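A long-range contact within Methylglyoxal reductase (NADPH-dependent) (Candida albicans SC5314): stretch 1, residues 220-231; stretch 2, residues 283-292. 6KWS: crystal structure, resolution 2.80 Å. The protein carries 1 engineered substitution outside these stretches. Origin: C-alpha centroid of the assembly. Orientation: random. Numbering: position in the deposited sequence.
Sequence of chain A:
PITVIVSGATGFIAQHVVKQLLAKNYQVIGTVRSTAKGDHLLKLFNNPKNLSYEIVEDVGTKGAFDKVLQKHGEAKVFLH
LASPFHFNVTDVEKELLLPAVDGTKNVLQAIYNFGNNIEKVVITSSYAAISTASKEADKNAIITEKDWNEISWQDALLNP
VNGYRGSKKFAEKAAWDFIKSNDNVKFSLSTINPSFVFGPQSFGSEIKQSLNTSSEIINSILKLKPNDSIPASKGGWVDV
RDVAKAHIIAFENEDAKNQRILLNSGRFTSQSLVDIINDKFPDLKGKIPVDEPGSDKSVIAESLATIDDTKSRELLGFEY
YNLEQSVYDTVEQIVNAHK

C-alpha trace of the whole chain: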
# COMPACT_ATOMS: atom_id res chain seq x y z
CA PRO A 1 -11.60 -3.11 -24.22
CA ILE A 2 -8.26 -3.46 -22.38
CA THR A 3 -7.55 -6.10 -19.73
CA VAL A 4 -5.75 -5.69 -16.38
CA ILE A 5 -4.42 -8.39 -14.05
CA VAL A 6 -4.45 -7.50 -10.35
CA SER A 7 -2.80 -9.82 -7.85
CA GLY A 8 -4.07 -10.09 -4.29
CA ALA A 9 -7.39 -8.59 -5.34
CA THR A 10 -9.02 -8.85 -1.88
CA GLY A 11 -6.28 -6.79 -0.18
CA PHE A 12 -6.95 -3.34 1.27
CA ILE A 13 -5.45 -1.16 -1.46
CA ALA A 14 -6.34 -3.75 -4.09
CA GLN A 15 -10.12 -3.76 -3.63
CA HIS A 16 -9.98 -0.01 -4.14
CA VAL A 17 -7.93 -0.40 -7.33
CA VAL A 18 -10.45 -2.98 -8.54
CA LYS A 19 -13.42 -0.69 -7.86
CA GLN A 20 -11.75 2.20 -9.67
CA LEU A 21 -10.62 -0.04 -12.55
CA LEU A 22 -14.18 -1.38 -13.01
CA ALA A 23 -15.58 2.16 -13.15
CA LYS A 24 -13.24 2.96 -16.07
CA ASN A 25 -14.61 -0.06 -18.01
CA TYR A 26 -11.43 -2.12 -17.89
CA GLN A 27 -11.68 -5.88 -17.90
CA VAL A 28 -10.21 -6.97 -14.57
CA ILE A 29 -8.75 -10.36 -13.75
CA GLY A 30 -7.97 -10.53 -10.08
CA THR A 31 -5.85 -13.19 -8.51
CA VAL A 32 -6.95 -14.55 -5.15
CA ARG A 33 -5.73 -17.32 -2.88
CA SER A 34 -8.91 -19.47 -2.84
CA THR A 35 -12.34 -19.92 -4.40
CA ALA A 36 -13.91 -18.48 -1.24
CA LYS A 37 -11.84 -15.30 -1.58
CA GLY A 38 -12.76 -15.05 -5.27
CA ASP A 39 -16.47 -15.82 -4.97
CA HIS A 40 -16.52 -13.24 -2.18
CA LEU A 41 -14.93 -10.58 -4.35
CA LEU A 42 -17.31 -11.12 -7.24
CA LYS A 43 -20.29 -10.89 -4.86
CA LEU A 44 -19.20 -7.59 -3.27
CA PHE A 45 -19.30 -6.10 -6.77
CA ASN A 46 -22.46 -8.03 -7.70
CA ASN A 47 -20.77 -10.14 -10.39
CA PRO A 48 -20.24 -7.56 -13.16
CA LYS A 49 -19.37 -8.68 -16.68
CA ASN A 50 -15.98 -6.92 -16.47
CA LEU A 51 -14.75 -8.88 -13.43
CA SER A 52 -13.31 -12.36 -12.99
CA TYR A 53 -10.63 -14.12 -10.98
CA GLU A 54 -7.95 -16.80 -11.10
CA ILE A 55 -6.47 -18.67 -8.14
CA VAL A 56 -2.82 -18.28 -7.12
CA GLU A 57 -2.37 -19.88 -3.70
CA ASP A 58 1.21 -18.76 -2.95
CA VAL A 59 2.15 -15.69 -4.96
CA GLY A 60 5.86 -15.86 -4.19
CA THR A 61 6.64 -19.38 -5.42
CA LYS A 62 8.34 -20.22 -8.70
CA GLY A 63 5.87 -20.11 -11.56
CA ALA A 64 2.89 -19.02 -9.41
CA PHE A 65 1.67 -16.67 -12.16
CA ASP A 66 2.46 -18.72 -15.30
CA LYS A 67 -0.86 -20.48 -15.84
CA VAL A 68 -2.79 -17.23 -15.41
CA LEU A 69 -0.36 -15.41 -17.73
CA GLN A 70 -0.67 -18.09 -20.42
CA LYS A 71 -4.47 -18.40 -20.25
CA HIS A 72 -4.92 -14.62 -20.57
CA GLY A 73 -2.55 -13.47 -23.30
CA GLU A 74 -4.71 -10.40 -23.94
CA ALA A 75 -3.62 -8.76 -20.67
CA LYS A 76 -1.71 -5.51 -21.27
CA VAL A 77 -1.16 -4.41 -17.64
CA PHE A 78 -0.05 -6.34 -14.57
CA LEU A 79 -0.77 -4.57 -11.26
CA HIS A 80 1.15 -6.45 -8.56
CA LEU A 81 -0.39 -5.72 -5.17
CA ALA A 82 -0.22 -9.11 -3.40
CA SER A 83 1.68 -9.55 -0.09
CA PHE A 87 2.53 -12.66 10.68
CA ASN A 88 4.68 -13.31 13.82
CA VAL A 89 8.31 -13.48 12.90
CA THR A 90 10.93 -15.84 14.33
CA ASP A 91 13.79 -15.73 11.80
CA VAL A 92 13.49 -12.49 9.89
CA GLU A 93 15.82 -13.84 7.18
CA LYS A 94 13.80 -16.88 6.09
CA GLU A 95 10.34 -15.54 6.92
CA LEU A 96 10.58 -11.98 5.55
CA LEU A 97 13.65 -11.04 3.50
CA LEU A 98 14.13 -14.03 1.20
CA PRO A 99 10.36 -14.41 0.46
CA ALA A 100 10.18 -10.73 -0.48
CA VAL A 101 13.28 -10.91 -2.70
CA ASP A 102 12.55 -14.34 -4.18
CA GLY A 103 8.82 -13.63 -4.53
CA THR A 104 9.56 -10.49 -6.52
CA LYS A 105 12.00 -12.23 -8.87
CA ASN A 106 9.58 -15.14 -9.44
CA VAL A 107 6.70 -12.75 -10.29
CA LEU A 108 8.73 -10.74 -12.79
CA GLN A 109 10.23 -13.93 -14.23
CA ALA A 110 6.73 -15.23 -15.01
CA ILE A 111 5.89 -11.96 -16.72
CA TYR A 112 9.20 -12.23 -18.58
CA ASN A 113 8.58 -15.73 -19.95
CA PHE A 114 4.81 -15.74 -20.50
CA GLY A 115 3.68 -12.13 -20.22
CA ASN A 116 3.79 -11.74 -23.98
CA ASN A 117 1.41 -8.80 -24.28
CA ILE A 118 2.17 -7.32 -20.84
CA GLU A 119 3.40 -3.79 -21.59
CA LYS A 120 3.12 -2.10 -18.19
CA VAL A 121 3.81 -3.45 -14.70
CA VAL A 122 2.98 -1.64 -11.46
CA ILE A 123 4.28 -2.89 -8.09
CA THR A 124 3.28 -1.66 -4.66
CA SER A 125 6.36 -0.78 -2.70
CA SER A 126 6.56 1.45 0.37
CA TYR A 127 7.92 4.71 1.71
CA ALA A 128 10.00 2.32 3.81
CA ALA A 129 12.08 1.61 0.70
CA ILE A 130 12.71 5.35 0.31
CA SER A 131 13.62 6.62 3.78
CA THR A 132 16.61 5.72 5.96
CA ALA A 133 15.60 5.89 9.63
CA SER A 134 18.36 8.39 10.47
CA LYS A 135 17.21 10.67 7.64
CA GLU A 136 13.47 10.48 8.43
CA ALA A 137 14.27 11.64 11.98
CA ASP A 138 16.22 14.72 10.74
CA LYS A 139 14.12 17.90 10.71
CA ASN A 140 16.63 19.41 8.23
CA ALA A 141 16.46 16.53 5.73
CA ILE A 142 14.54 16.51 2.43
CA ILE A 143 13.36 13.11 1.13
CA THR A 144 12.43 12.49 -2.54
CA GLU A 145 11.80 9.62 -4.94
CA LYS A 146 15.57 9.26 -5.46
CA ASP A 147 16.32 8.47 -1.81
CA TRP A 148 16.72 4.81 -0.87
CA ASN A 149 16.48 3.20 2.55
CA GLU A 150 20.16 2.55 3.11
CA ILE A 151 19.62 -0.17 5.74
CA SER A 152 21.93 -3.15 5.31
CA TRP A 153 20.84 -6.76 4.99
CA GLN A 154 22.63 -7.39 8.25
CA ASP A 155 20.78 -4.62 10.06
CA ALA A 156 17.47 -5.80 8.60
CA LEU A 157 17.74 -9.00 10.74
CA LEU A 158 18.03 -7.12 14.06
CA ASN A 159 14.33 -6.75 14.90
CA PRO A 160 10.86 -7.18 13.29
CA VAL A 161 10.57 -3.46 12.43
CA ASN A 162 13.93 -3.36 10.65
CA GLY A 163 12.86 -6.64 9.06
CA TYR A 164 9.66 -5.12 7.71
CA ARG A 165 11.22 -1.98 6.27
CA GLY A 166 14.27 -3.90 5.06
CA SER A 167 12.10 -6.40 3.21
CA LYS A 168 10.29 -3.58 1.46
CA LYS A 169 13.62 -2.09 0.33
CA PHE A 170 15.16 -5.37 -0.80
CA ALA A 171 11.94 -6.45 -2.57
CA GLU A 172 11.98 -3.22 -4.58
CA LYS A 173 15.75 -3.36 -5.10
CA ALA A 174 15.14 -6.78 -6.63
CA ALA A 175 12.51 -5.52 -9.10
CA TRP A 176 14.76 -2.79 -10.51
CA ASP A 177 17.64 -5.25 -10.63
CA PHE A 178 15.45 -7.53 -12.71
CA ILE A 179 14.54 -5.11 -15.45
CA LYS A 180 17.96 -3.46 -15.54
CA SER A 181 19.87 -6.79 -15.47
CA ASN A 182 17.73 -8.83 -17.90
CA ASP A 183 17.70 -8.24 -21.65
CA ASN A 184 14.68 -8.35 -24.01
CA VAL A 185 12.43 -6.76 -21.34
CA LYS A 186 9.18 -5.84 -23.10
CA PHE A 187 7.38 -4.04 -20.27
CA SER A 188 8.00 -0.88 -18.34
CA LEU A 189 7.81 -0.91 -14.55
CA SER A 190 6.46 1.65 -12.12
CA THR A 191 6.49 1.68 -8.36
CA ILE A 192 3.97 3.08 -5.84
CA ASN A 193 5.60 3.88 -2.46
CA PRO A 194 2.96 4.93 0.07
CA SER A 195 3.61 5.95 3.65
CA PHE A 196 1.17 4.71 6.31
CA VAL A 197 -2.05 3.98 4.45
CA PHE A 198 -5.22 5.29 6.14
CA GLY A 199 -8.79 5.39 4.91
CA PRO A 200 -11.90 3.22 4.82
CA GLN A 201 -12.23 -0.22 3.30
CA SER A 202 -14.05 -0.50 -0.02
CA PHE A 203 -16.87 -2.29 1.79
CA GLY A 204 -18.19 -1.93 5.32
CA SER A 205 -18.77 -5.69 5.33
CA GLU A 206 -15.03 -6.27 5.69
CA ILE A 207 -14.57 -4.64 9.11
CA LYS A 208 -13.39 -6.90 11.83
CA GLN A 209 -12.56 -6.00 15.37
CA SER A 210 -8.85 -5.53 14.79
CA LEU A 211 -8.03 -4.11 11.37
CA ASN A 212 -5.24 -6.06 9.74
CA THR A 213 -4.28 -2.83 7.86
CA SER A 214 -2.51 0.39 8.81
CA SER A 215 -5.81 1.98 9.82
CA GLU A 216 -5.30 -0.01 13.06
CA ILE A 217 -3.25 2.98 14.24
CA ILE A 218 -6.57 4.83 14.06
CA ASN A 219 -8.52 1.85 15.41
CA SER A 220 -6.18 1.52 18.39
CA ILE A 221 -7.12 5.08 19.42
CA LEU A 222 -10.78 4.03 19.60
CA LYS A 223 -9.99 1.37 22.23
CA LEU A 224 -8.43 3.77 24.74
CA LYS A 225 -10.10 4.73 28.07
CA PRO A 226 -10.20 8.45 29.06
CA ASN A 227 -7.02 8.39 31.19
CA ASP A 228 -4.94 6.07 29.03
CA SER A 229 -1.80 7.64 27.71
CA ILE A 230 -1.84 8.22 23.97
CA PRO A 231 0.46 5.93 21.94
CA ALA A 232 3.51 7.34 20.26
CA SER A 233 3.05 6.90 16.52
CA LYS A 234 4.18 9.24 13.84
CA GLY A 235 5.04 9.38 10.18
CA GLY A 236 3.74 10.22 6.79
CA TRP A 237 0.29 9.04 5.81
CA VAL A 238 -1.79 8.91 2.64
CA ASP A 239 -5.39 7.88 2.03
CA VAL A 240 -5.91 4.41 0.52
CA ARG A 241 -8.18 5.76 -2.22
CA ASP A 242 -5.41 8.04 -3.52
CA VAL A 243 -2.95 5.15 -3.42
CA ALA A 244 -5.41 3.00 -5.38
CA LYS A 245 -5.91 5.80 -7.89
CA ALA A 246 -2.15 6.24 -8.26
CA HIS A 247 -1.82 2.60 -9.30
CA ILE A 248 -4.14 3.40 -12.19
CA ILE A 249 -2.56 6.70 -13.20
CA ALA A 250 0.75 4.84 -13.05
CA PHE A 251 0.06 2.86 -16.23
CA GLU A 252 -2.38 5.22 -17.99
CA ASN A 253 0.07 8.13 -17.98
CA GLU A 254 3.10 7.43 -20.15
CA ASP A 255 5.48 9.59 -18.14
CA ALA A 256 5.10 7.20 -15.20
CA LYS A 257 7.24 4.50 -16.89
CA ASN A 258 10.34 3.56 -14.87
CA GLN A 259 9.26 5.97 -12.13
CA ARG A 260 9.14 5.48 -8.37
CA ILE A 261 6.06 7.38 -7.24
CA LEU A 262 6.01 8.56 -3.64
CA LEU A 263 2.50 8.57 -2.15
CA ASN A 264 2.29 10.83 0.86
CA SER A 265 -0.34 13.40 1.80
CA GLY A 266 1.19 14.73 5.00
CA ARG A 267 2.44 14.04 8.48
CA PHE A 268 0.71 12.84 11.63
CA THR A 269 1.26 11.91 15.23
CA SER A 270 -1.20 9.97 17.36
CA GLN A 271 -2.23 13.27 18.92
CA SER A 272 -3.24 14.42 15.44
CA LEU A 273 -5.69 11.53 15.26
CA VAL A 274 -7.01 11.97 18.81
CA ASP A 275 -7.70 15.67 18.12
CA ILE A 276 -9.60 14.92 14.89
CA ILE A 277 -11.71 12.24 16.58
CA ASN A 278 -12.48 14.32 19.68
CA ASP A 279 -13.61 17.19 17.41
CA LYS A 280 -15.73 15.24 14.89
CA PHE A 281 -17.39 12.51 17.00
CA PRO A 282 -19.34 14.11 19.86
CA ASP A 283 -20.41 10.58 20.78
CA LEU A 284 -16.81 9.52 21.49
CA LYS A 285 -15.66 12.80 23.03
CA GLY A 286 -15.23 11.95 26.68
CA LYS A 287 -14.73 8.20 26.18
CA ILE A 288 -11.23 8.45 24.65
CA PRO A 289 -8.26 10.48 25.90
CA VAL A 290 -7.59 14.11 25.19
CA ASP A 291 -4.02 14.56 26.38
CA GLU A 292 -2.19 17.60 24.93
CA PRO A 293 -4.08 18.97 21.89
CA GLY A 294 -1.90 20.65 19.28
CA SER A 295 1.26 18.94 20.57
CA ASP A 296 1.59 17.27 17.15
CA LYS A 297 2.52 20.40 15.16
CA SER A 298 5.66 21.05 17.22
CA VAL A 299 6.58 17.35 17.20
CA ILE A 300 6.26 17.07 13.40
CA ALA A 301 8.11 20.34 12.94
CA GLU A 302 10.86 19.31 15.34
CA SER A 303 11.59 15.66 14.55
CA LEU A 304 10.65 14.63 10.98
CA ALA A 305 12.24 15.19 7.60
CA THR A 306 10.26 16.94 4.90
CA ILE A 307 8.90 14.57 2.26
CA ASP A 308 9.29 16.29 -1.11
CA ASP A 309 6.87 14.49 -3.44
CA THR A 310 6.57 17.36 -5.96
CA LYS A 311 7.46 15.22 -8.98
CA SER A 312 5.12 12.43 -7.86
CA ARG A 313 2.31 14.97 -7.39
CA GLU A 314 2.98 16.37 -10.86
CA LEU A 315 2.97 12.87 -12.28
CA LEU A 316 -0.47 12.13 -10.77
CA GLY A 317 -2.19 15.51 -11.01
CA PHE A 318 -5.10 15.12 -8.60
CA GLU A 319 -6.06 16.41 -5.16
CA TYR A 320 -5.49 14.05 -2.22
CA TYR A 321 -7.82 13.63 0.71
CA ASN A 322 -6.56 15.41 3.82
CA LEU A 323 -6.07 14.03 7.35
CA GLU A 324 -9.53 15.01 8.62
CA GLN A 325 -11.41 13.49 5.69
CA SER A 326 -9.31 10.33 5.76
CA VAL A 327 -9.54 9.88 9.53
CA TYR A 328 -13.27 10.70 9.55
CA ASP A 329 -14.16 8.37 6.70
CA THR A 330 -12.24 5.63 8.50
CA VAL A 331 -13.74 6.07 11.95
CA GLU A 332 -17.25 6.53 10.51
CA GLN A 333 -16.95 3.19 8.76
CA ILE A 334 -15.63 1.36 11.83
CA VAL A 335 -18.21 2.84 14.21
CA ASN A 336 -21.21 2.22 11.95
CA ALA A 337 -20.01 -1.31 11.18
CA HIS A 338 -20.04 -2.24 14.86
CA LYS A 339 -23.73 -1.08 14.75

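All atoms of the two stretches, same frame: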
# COMPACT_ATOMS: atom_id res chain seq x y z
N SER A 220 -6.70 1.70 17.04
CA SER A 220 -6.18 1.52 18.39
C SER A 220 -6.50 2.72 19.27
O SER A 220 -6.66 2.57 20.49
CB SER A 220 -4.68 1.26 18.34
OG SER A 220 -3.98 2.47 18.13
N ILE A 221 -6.62 3.92 18.68
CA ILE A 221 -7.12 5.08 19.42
C ILE A 221 -8.51 4.81 19.98
O ILE A 221 -8.81 5.15 21.13
CB ILE A 221 -7.13 6.34 18.53
CG1 ILE A 221 -5.74 6.70 18.01
CG2 ILE A 221 -7.76 7.49 19.28
CD1 ILE A 221 -4.71 6.85 19.07
N LEU A 222 -9.40 4.21 19.17
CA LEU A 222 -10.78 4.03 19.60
C LEU A 222 -10.93 3.07 20.78
O LEU A 222 -11.99 3.05 21.40
CB LEU A 222 -11.65 3.54 18.45
CG LEU A 222 -11.75 4.49 17.26
CD1 LEU A 222 -12.60 3.93 16.16
CD2 LEU A 222 -12.29 5.81 17.73
N LYS A 223 -9.90 2.29 21.10
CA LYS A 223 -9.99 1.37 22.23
C LYS A 223 -9.36 1.92 23.50
O LYS A 223 -9.22 1.18 24.47
CB LYS A 223 -9.35 0.04 21.87
CG LYS A 223 -9.95 -0.62 20.65
CD LYS A 223 -9.24 -1.91 20.39
CE LYS A 223 -9.33 -2.31 18.94
NZ LYS A 223 -8.09 -3.04 18.57
N LEU A 224 -8.99 3.18 23.53
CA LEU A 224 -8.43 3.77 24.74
C LEU A 224 -9.54 4.30 25.65
O LEU A 224 -10.56 4.80 25.18
CB LEU A 224 -7.47 4.89 24.38
CG LEU A 224 -6.34 4.44 23.46
CD1 LEU A 224 -5.40 5.61 23.16
CD2 LEU A 224 -5.60 3.25 24.08
N LYS A 225 -9.31 4.17 26.97
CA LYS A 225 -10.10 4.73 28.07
C LYS A 225 -9.61 6.15 28.39
O LYS A 225 -8.44 6.48 28.16
CB LYS A 225 -9.98 3.84 29.31
CG LYS A 225 -10.01 2.33 29.02
CD LYS A 225 -10.39 1.53 30.26
CE LYS A 225 -11.36 0.38 29.92
NZ LYS A 225 -12.77 0.79 29.64
N PRO A 226 -10.50 7.01 28.94
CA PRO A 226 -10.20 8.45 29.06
C PRO A 226 -8.88 8.87 29.70
O PRO A 226 -8.39 9.97 29.42
CB PRO A 226 -11.40 8.98 29.87
CG PRO A 226 -12.52 8.13 29.41
CD PRO A 226 -11.92 6.74 29.25
N ASN A 227 -8.29 8.05 30.57
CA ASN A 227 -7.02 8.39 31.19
C ASN A 227 -5.90 7.43 30.81
O ASN A 227 -4.87 7.37 31.50
CB ASN A 227 -7.17 8.49 32.71
CG ASN A 227 -8.30 9.43 33.13
OD1 ASN A 227 -8.21 10.66 32.97
ND2 ASN A 227 -9.37 8.85 33.68
N ASP A 228 -6.06 6.69 29.71
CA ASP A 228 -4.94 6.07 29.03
C ASP A 228 -4.02 7.13 28.47
O ASP A 228 -4.44 8.23 28.10
CB ASP A 228 -5.42 5.17 27.89
CG ASP A 228 -6.11 3.93 28.38
OD1 ASP A 228 -6.77 3.24 27.57
OD2 ASP A 228 -5.99 3.65 29.60
N SER A 229 -2.73 6.80 28.43
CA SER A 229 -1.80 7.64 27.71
C SER A 229 -1.92 7.33 26.22
O SER A 229 -2.28 6.22 25.83
CB SER A 229 -0.36 7.43 28.20
OG SER A 229 -0.04 6.05 28.32
N ILE A 230 -1.65 8.34 25.41
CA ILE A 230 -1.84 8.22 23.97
C ILE A 230 -0.60 7.58 23.36
O ILE A 230 0.52 8.00 23.69
CB ILE A 230 -2.09 9.60 23.37
CG1 ILE A 230 -3.42 10.14 23.90
CG2 ILE A 230 -2.00 9.54 21.85
CD1 ILE A 230 -3.65 11.58 23.55
N PRO A 231 -0.74 6.58 22.49
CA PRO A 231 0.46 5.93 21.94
C PRO A 231 1.34 6.94 21.23
O PRO A 231 0.89 8.01 20.79
CB PRO A 231 -0.10 4.90 20.95
CG PRO A 231 -1.54 4.77 21.28
CD PRO A 231 -1.96 6.11 21.82
N ASP A 283 -20.13 11.83 20.08
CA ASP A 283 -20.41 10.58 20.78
C ASP A 283 -19.19 10.05 21.52
O ASP A 283 -19.33 9.60 22.67
CB ASP A 283 -20.95 9.54 19.80
CG ASP A 283 -22.47 9.49 19.81
OD1 ASP A 283 -23.04 9.36 20.92
OD2 ASP A 283 -23.09 9.60 18.73
N LEU A 284 -18.01 10.08 20.88
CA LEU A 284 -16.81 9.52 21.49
C LEU A 284 -16.07 10.52 22.36
O LEU A 284 -15.24 10.12 23.19
CB LEU A 284 -15.85 8.97 20.42
CG LEU A 284 -16.46 7.98 19.45
CD1 LEU A 284 -15.78 7.97 18.07
CD2 LEU A 284 -16.46 6.58 20.06
N LYS A 285 -16.33 11.81 22.20
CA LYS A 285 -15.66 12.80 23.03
C LYS A 285 -16.03 12.57 24.48
O LYS A 285 -17.21 12.62 24.85
CB LYS A 285 -16.03 14.22 22.59
CG LYS A 285 -15.20 15.27 23.31
CD LYS A 285 -15.60 16.69 22.95
CE LYS A 285 -14.44 17.66 23.25
NZ LYS A 285 -14.32 18.74 22.22
N GLY A 286 -15.03 12.31 25.30
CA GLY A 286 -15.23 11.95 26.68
C GLY A 286 -14.96 10.50 26.99
O GLY A 286 -14.68 10.16 28.15
N LYS A 287 -15.03 9.62 25.98
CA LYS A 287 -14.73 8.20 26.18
C LYS A 287 -13.32 7.82 25.76
O LYS A 287 -12.87 6.72 26.08
CB LYS A 287 -15.74 7.34 25.40
CG LYS A 287 -17.18 7.82 25.52
CD LYS A 287 -18.21 6.81 24.98
CE LYS A 287 -19.65 7.30 25.15
NZ LYS A 287 -20.63 6.44 24.40
N ILE A 288 -12.61 8.70 25.06
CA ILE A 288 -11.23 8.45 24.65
C ILE A 288 -10.40 9.60 25.20
O ILE A 288 -10.96 10.65 25.58
CB ILE A 288 -11.11 8.31 23.11
CG1 ILE A 288 -11.68 9.55 22.42
CG2 ILE A 288 -11.79 7.04 22.63
CD1 ILE A 288 -11.04 9.84 21.09
N PRO A 289 -9.08 9.44 25.27
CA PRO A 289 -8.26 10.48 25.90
C PRO A 289 -8.28 11.79 25.14
O PRO A 289 -8.73 11.89 23.99
CB PRO A 289 -6.86 9.86 25.91
CG PRO A 289 -7.09 8.39 25.84
CD PRO A 289 -8.29 8.25 24.95
N VAL A 290 -7.78 12.82 25.81
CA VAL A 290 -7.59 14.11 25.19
C VAL A 290 -6.11 14.45 25.00
O VAL A 290 -5.76 15.10 24.01
CB VAL A 290 -8.30 15.20 26.03
CG1 VAL A 290 -8.07 16.59 25.44
CG2 VAL A 290 -9.78 14.89 26.11
N ASP A 291 -5.22 13.92 25.85
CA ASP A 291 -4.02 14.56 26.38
C ASP A 291 -3.77 16.00 25.92
O ASP A 291 -4.54 16.89 26.27
CB ASP A 291 -2.76 13.73 26.12
CG ASP A 291 -1.80 13.70 27.35
OD1 ASP A 291 -0.65 13.25 27.19
OD2 ASP A 291 -2.21 14.11 28.46
N GLU A 292 -2.66 16.24 25.18
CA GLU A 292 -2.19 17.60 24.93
C GLU A 292 -2.52 18.03 23.51
O GLU A 292 -1.70 17.84 22.60
CB GLU A 292 -0.68 17.72 25.19
CG GLU A 292 -0.22 17.65 26.68
CD GLU A 292 -0.58 18.88 27.54
OE1 GLU A 292 0.34 19.43 28.19
OE2 GLU A 292 -1.77 19.28 27.60

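The contact between residues 220-231 and 283-292 is built around Pro289, which buries more surface against the other stretch than any other residue of the pair. Its ring lies in a pocket formed by the first stretch as it turns. Leu224, whose CA-to-CB bond points toward the second stretch, brings CB to 3.5 Å from Pro289 CD, while Ile230 approaches from farther along the chain, with CG1 4.0 Å from Pro289 CB. Between these side chains the ring meets backbone: Lys225 O lies 3.3 Å from Pro289 CG, and Asp228 O lies 3.5 Å from the same atom.

Ile288 extends the apolar centre. The CA-to-CB bond of Ile288 points away overall, yet Ile288 CG2 lies 3.6 Å from Leu224 O and 3.8 Å from Ile221 O, and Ile288 CD1 lies 4.4 Å from Ile221 CG2. Farther out, Leu222 and Leu284 meet through their terminal methyl groups, CD2 of Leu222 standing 4.1 Å from CD1 of Leu284. At the other end, Ile230 CD1 reaches 3.5 Å from Asp291 CB, an aliphatic contact that does not involve the carboxylate.

The first stretch leaves its helix and folds into a type I beta turn from Lys225 to Asp228, closed by the backbone hydrogen bond from Asp228 N to Lys225 O (2.8 Å). The Asp228 side chain reinforces it by accepting a hydrogen bond from Lys225 N at OD1 (2.8 Å), so that one residue fastens the turn through both backbone and side chain. This turn carries Pro226 to the second stretch, where Pro226 CA lies 4.2 Å from Pro289 CA, the closest pair of CA atoms across the contact. The second stretch has no regular helix or strand, although a backbone hydrogen bond from Lys287 N to Leu284 O (2.8 Å) ties its first half together. Within that bend, Gly286 adopts a positive phi at which a CB would be jammed against the preceding carbonyl oxygen.

At the polar edge, Pro226 packs against carbonyl groups, with CG 3.2 Å from Gly286 O and CD 3.3 Å from Lys287 O. Pro226 O in turn receives a CA-H...O contact from Pro289 CA at 3.6 Å. No conventional hydrogen bond crosses the interface: Leu224 O and Lys287 O are 3.1 Å apart, but both are acceptors. The stretches therefore associate mainly by apolar packing and by close approach of carbon to carbonyl oxygen, burying 529 Å² in total.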